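Local structure of aminopentol aminotransferase (Sphingopyxis macrogoltabida, 6HBS) at residues G224-V229 and P251-W256. The protein catalyses the pyridoxal-phosphate-dependent deamination of aminopentol, the hydrolysed form of fumonisin B1, to its 2-keto product, with pyruvate as the preferred amino acceptor. Numbering follows the deposited sequence.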
loop_
_atom_site.group_PDB
_atom_site.type_symbol
_atom_site.label_atom_id
_atom_site.label_comp_id
_atom_site.label_asym_id
_atom_site.label_seq_id
_atom_site.Cartn_x
_atom_site.Cartn_y
_atom_site.Cartn_z
ATOM N N GLY A 224 27.367 -5.016 13.806
ATOM C CA GLY A 224 26.842 -5.464 12.489
ATOM C C GLY A 224 25.338 -5.217 12.305
ATOM O O GLY A 224 24.815 -5.455 11.227
ATOM N N ALA A 225 24.636 -4.732 13.341
ATOM C CA ALA A 225 23.209 -4.395 13.234
ATOM C C ALA A 225 23.050 -3.250 12.237
ATOM O O ALA A 225 23.941 -2.431 12.121
ATOM C CB ALA A 225 22.661 -3.977 14.565
ATOM N N LEU A 226 21.911 -3.204 11.540
ATOM C CA LEU A 226 21.653 -2.103 10.578
ATOM C C LEU A 226 20.982 -0.934 11.280
ATOM O O LEU A 226 19.981 -1.125 11.973
ATOM C CB LEU A 226 20.754 -2.603 9.447
ATOM C CG LEU A 226 21.300 -3.752 8.613
ATOM C CD1 LEU A 226 20.407 -4.001 7.400
ATOM C CD2 LEU A 226 22.712 -3.491 8.169
ATOM N N LEU A 227 21.491 0.273 11.001
ATOM C CA LEU A 227 20.855 1.517 11.399
ATOM C C LEU A 227 19.825 1.908 10.338
ATOM O O LEU A 227 20.165 2.092 9.173
ATOM C CB LEU A 227 21.880 2.642 11.568
ATOM C CG LEU A 227 21.283 3.969 12.029
ATOM C CD1 LEU A 227 20.500 3.793 13.318
ATOM C CD2 LEU A 227 22.349 5.035 12.184
ATOM N N VAL A 228 18.582 2.023 10.775
ATOM C CA VAL A 228 17.464 2.352 9.913
ATOM C C VAL A 228 16.893 3.700 10.361
ATOM O O VAL A 228 16.366 3.820 11.472
ATOM C CB VAL A 228 16.380 1.269 9.972
ATOM C CG1 VAL A 228 15.285 1.579 8.962
ATOM C CG2 VAL A 228 16.947 -0.144 9.763
ATOM N N VAL A 229 16.950 4.708 9.483
ATOM C CA VAL A 229 16.283 5.972 9.791
ATOM C C VAL A 229 14.917 5.961 9.112
ATOM O O VAL A 229 14.842 5.812 7.899
ATOM C CB VAL A 229 17.131 7.175 9.372
ATOM C CG1 VAL A 229 16.323 8.456 9.351
ATOM C CG2 VAL A 229 18.338 7.328 10.270
ATOM N N PRO A 251 22.702 6.440 7.964
ATOM C CA PRO A 251 22.182 5.108 8.238
ATOM C C PRO A 251 22.627 4.087 7.174
ATOM O O PRO A 251 23.205 4.444 6.148
ATOM C CB PRO A 251 20.668 5.340 8.203
ATOM C CG PRO A 251 20.517 6.432 7.158
ATOM C CD PRO A 251 21.703 7.346 7.390
ATOM N N ASP A 252 22.303 2.826 7.427
ATOM C CA ASP A 252 22.425 1.757 6.455
ATOM C C ASP A 252 21.181 1.699 5.558
ATOM O O ASP A 252 21.320 1.455 4.372
ATOM C CB ASP A 252 22.627 0.427 7.156
ATOM C CG ASP A 252 23.857 0.484 8.053
ATOM O OD1 ASP A 252 24.879 0.920 7.548
ATOM O OD2 ASP A 252 23.740 0.204 9.246
ATOM N N LEU A 253 19.994 1.857 6.147
ATOM C CA LEU A 253 18.718 1.892 5.413
ATOM C C LEU A 253 17.996 3.172 5.812
ATOM O O LEU A 253 18.069 3.603 6.944
ATOM C CB LEU A 253 17.823 0.702 5.783
ATOM C CG LEU A 253 18.376 -0.713 5.612
ATOM C CD1 LEU A 253 17.371 -1.737 6.079
ATOM C CD2 LEU A 253 18.775 -1.007 4.172
ATOM N N SER A 254 17.240 3.735 4.886
ATOM C CA SER A 254 16.302 4.792 5.216
ATOM C C SER A 254 14.983 4.494 4.500
ATOM O O SER A 254 14.979 4.014 3.357
ATOM C CB SER A 254 16.855 6.157 4.853
ATOM O OG SER A 254 17.279 6.201 3.499
ATOM N N CYS A 255 13.890 4.806 5.184
ATOM C CA CYS A 255 12.546 4.604 4.737
ATOM C C CYS A 255 11.934 5.965 4.399
ATOM O O CYS A 255 12.069 6.953 5.175
ATOM C CB CYS A 255 11.704 3.945 5.820
ATOM S SG CYS A 255 12.339 2.343 6.388
ATOM N N TRP A 256 11.250 6.013 3.257
ATOM C CA TRP A 256 10.710 7.243 2.693
ATOM C C TRP A 256 9.276 6.994 2.234
ATOM O O TRP A 256 8.900 5.865 1.889
ATOM C CB TRP A 256 11.546 7.711 1.514
ATOM C CG TRP A 256 12.968 7.993 1.846
ATOM C CD1 TRP A 256 13.975 7.087 1.979
ATOM C CD2 TRP A 256 13.561 9.280 2.003
ATOM N NE1 TRP A 256 15.151 7.726 2.261
ATOM C CE2 TRP A 256 14.933 9.068 2.271
ATOM C CE3 TRP A 256 13.074 10.593 1.971
ATOM C CZ2 TRP A 256 15.816 10.121 2.477
ATOM C CZ3 TRP A 256 13.951 11.629 2.187
ATOM C CH2 TRP A 256 15.294 11.393 2.460
#
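Leu227 O takes two N-H groups at once: that of Asp252 at 2.9 Å, in the carbonyl plane but bent at the hydrogen (137°), and that of Leu253, almost straight at 173°. Asp252 returns a bond through its side chain. Its CG lies beside its own backbone N, anti to the carbonyl carbon (chi1 -57°). OD2 accepts from Leu227 N at 2.9 Å, on its anti side and somewhat out of the carboxylate plane. The backbone N-H and C=O of Leu227 are therefore both held by Asp252 where the strands begin to pair. OD2 also forms a salt bridge with Arg217, and OD1 one with Lys274, which would probably keep this buried carboxylate ionised. An alanine in place of Asp252 would probably leave Leu227 N without its acceptor and deprive Arg217 and Lys274 of this salt-bridge partner.

Beyond this start the pairing is regular and parallel: Val229 N donates to Leu253 O, and Cys255 N to Val229 O, 3.0 Å away. On one face, Val228 CG2 meets Leu253 CD1 at 4.0 Å, a methyl that also touches Leu226 CD1, while Val228 CG1 rests on Cys255 SG; helix 118-133 covers this side. The other face is mixed: Val229 CG2 packs on Pro251 CB at 3.7 Å, and Ser254 OG, hydrogen-bonded to His108, also receives Trp256 NE1 at 2.9 Å.

Strand 226-230 continues the parallel part of the central sheet through strand 189-194, whereas strand 253-256 pairs next with antiparallel strand 267-271, as expected for the large domain of a fold-type I aminotransferase. Hydrogen-bonded at its start through an Asp252 carboxylate that two cations hold in turn, the pair runs toward the cofactor pocket, to which Asp230 and Lys258 belong just past the two segments.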